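Long-range contact in glutathione S-transferase delta (Bombyx mori, PDB 3VK9), which probably catalyses the conjugation of glutathione to electrophilic compounds, working as a homodimeric delta-class glutathione transferase: residues 143-151 and 183-191. Residues are numbered along the deposited sequence; the frame is centred on the assembly and turned at random. Where two conformers were deposited one is given.
Sequences LEGQKYVAG and RWYETVKST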
loop_
_atom_site.group_PDB
_atom_site.type_symbol
_atom_site.label_atom_id
_atom_site.label_comp_id
_atom_site.label_asym_id
_atom_site.label_seq_id
_atom_site.Cartn_x
_atom_site.Cartn_y
_atom_site.Cartn_z
ATOM N N LEU A 143 -7.152 15.941 -7.945
ATOM C CA LEU A 143 -6.588 16.634 -9.092
ATOM C C LEU A 143 -7.257 17.991 -9.332
ATOM O O LEU A 143 -6.863 18.742 -10.233
ATOM C CB LEU A 143 -6.707 15.736 -10.335
ATOM C CG LEU A 143 -5.710 14.577 -10.318
ATOM C CD1 LEU A 143 -5.994 13.564 -11.449
ATOM C CD2 LEU A 143 -4.284 15.130 -10.393
ATOM N N GLU A 144 -8.256 18.321 -8.519
ATOM C CA GLU A 144 -8.949 19.595 -8.697
ATOM C C GLU A 144 -7.996 20.757 -8.430
ATOM O O GLU A 144 -7.443 20.899 -7.348
ATOM C CB GLU A 144 -10.221 19.686 -7.843
ATOM C CG GLU A 144 -10.985 21.020 -7.989
ATOM C CD GLU A 144 -11.664 21.198 -9.347
ATOM O OE1 GLU A 144 -12.162 20.197 -9.921
ATOM O OE2 GLU A 144 -11.713 22.350 -9.839
ATOM N N GLY A 145 -7.797 21.579 -9.454
ATOM C CA GLY A 145 -6.872 22.696 -9.371
ATOM C C GLY A 145 -5.406 22.302 -9.319
ATOM O O GLY A 145 -4.565 23.111 -8.936
ATOM N N GLN A 146 -5.096 21.061 -9.693
ATOM C CA GLN A 146 -3.724 20.551 -9.622
ATOM C C GLN A 146 -3.230 19.937 -10.931
ATOM O O GLN A 146 -3.929 19.143 -11.562
ATOM C CB GLN A 146 -3.634 19.504 -8.510
ATOM C CG GLN A 146 -4.035 20.065 -7.162
ATOM C CD GLN A 146 -2.904 20.824 -6.501
ATOM O OE1 GLN A 146 -1.745 20.400 -6.546
ATOM N NE2 GLN A 146 -3.234 21.948 -5.875
ATOM N N LYS A 147 -2.011 20.286 -11.325
ATOM C CA LYS A 147 -1.380 19.700 -12.507
ATOM C C LYS A 147 -1.043 18.228 -12.311
ATOM O O LYS A 147 -1.252 17.407 -13.202
ATOM C CB LYS A 147 -0.087 20.454 -12.824
ATOM C CG LYS A 147 0.527 20.137 -14.186
ATOM C CD LYS A 147 1.835 20.916 -14.339
ATOM C CE LYS A 147 2.159 21.296 -15.773
ATOM N NZ LYS A 147 2.474 20.130 -16.621
ATOM N N TYR A 148 -0.486 17.911 -11.145
ATOM C CA TYR A 148 -0.072 16.551 -10.829
ATOM C C TYR A 148 -0.769 16.095 -9.562
ATOM O O TYR A 148 -1.428 16.879 -8.887
ATOM C CB TYR A 148 1.453 16.479 -10.664
ATOM C CG TYR A 148 2.227 16.725 -11.942
ATOM C CD1 TYR A 148 2.257 15.764 -12.949
ATOM C CD2 TYR A 148 2.925 17.914 -12.150
ATOM C CE1 TYR A 148 2.961 15.971 -14.123
ATOM C CE2 TYR A 148 3.647 18.138 -13.335
ATOM C CZ TYR A 148 3.653 17.155 -14.319
ATOM O OH TYR A 148 4.351 17.333 -15.502
ATOM N N VAL A 149 -0.606 14.824 -9.227
ATOM C CA VAL A 149 -1.446 14.203 -8.215
ATOM C C VAL A 149 -0.919 14.452 -6.797
ATOM O O VAL A 149 -1.653 14.324 -5.819
ATOM C CB VAL A 149 -1.626 12.683 -8.503
ATOM C CG1 VAL A 149 -0.423 11.886 -7.996
ATOM C CG2 VAL A 149 -2.926 12.164 -7.901
ATOM N N ALA A 150 0.352 14.818 -6.683
ATOM C CA ALA A 150 0.939 15.023 -5.359
ATOM C C ALA A 150 1.906 16.205 -5.372
ATOM O O ALA A 150 3.110 16.072 -5.115
ATOM C CB ALA A 150 1.625 13.757 -4.874
ATOM N N GLY A 151 1.366 17.368 -5.683
ATOM C CA GLY A 151 2.167 18.569 -5.655
ATOM C C GLY A 151 2.356 19.134 -7.042
ATOM O O GLY A 151 1.798 18.619 -8.013
ATOM N N ARG A 183 -7.366 15.310 -17.897
ATOM C CA ARG A 183 -6.333 16.342 -18.032
ATOM C C ARG A 183 -4.970 15.839 -17.538
ATOM O O ARG A 183 -3.962 15.905 -18.244
ATOM C CB ARG A 183 -6.739 17.608 -17.262
ATOM C CG ARG A 183 -5.645 18.657 -17.213
ATOM C CD ARG A 183 -6.050 19.934 -16.454
ATOM N NE ARG A 183 -6.715 19.704 -15.164
ATOM C CZ ARG A 183 -6.117 19.272 -14.052
ATOM N NH1 ARG A 183 -4.824 18.968 -14.049
ATOM N NH2 ARG A 183 -6.821 19.119 -12.937
ATOM N N TRP A 184 -4.958 15.333 -16.318
ATOM C CA TRP A 184 -3.750 14.755 -15.717
ATOM C C TRP A 184 -3.151 13.611 -16.557
ATOM O O TRP A 184 -1.948 13.583 -16.822
ATOM C CB TRP A 184 -4.075 14.305 -14.286
ATOM C CG TRP A 184 -3.092 13.365 -13.677
ATOM C CD1 TRP A 184 -1.946 13.694 -13.005
ATOM C CD2 TRP A 184 -3.167 11.941 -13.675
ATOM N NE1 TRP A 184 -1.304 12.553 -12.583
ATOM C CE2 TRP A 184 -2.034 11.462 -12.978
ATOM C CE3 TRP A 184 -4.084 11.019 -14.188
ATOM C CZ2 TRP A 184 -1.790 10.094 -12.791
ATOM C CZ3 TRP A 184 -3.850 9.667 -13.995
ATOM C CH2 TRP A 184 -2.707 9.215 -13.307
ATOM N N TYR A 185 -3.993 12.669 -16.974
ATOM C CA TYR A 185 -3.555 11.577 -17.841
ATOM C C TYR A 185 -2.724 12.110 -19.004
ATOM O O TYR A 185 -1.594 11.659 -19.243
ATOM C CB TYR A 185 -4.781 10.843 -18.383
ATOM C CG TYR A 185 -4.526 9.458 -18.963
ATOM C CD1 TYR A 185 -3.935 8.448 -18.191
ATOM C CD2 TYR A 185 -4.944 9.136 -20.260
ATOM C CE1 TYR A 185 -3.727 7.172 -18.713
ATOM C CE2 TYR A 185 -4.741 7.849 -20.793
ATOM C CZ TYR A 185 -4.132 6.880 -20.015
ATOM O OH TYR A 185 -3.929 5.622 -20.525
ATOM N N GLU A 186 -3.287 13.076 -19.726
ATOM C CA GLU A 186 -2.596 13.676 -20.857
ATOM C C GLU A 186 -1.289 14.356 -20.460
ATOM O O GLU A 186 -0.281 14.203 -21.135
ATOM C CB GLU A 186 -3.492 14.685 -21.579
ATOM C CG GLU A 186 -2.791 15.320 -22.765
ATOM C CD GLU A 186 -3.609 16.394 -23.437
ATOM O OE1 GLU A 186 -4.554 16.918 -22.806
ATOM O OE2 GLU A 186 -3.291 16.722 -24.594
ATOM N N THR A 187 -1.314 15.113 -19.370
ATOM C CA THR A 187 -0.120 15.806 -18.903
ATOM C C THR A 187 1.015 14.818 -18.624
ATOM O O THR A 187 2.159 15.022 -19.024
ATOM C CB THR A 187 -0.389 16.601 -17.589
ATOM O OG1 THR A 187 -1.418 17.575 -17.798
ATOM C CG2 THR A 187 0.885 17.302 -17.107
ATOM N N VAL A 188 0.692 13.738 -17.931
ATOM C CA VAL A 188 1.725 12.787 -17.542
ATOM C C VAL A 188 2.280 12.060 -18.773
ATOM O O VAL A 188 3.487 11.923 -18.920
ATOM C CB VAL A 188 1.234 11.846 -16.448
ATOM C CG1 VAL A 188 2.258 10.730 -16.182
ATOM C CG2 VAL A 188 0.988 12.658 -15.167
ATOM N N LYS A 189 1.398 11.670 -19.686
ATOM C CA LYS A 189 1.818 11.059 -20.945
ATOM C C LYS A 189 2.873 11.901 -21.663
ATOM O O LYS A 189 3.844 11.370 -22.210
ATOM C CB LYS A 189 0.612 10.892 -21.873
ATOM C CG LYS A 189 -0.251 9.683 -21.597
ATOM C CD LYS A 189 -1.585 9.846 -22.298
ATOM C CE LYS A 189 -2.063 8.568 -22.958
ATOM N NZ LYS A 189 -3.260 8.889 -23.801
ATOM N N SER A 190 2.677 13.219 -21.663
ATOM C CA SER A 190 3.535 14.133 -22.408
ATOM C C SER A 190 4.719 14.650 -21.601
ATOM O O SER A 190 5.562 15.382 -22.128
ATOM C CB SER A 190 2.724 15.333 -22.906
ATOM O OG SER A 190 1.439 14.926 -23.318
ATOM N N THR A 191 4.780 14.303 -20.323
ATOM C CA THR A 191 5.877 14.817 -19.497
ATOM C C THR A 191 6.752 13.759 -18.829
ATOM O O THR A 191 7.902 14.033 -18.477
ATOM C CB THR A 191 5.395 15.859 -18.453
ATOM O OG1 THR A 191 4.339 15.311 -17.662
ATOM C CG2 THR A 191 4.903 17.133 -19.151
HETATM O O HOH W 1 -9.189 21.274 -12.163
HETATM O O HOH W 2 -2.373 18.199 -15.513
#
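Arg183 grips two carbonyls of the loop 143-151 with one guanidinium group. Its chain, extended as far as CD, bends at chi3 (46°), turning that group over to them. NH2 donates to Leu143 O at 2.7 Å, with the acceptor 7° out of the guanidinium plane, and NH1 to Gln146 O at 2.6 Å, this acceptor 22° out of it. A bridging water donates to Lys147 O, accepts from Arg183 NH1 and bonds Thr187 OG1. Gln146 N reaches Leu143 O from the opposite face of its plane, closing a type II beta turn, so the arginine clasps both ends. A leucine in place of Arg183 would probably leave both carbonyls without their guanidinium donors and the turn less firmly tied to the helix. Leu143 CD1 lies 3.5 Å from Trp184 CB, while Lys147 O meets the indole edge. This joins the loop between helices 126-142 and 156-167 to helix 179-191 in the all-helical C-terminal GST domain. Tyr148 OH donates to Thr191 OG1 at 3.0 Å, and Val188 CG2 sits at the ring edge, 4.0 Å from Tyr148 CE1. In the second shell, Thr191 OG1 donates to Thr187 O (2.6 Å), and Asp158 OD1 accepts from Trp184 NE1 and Val149 N, tying indole to loop.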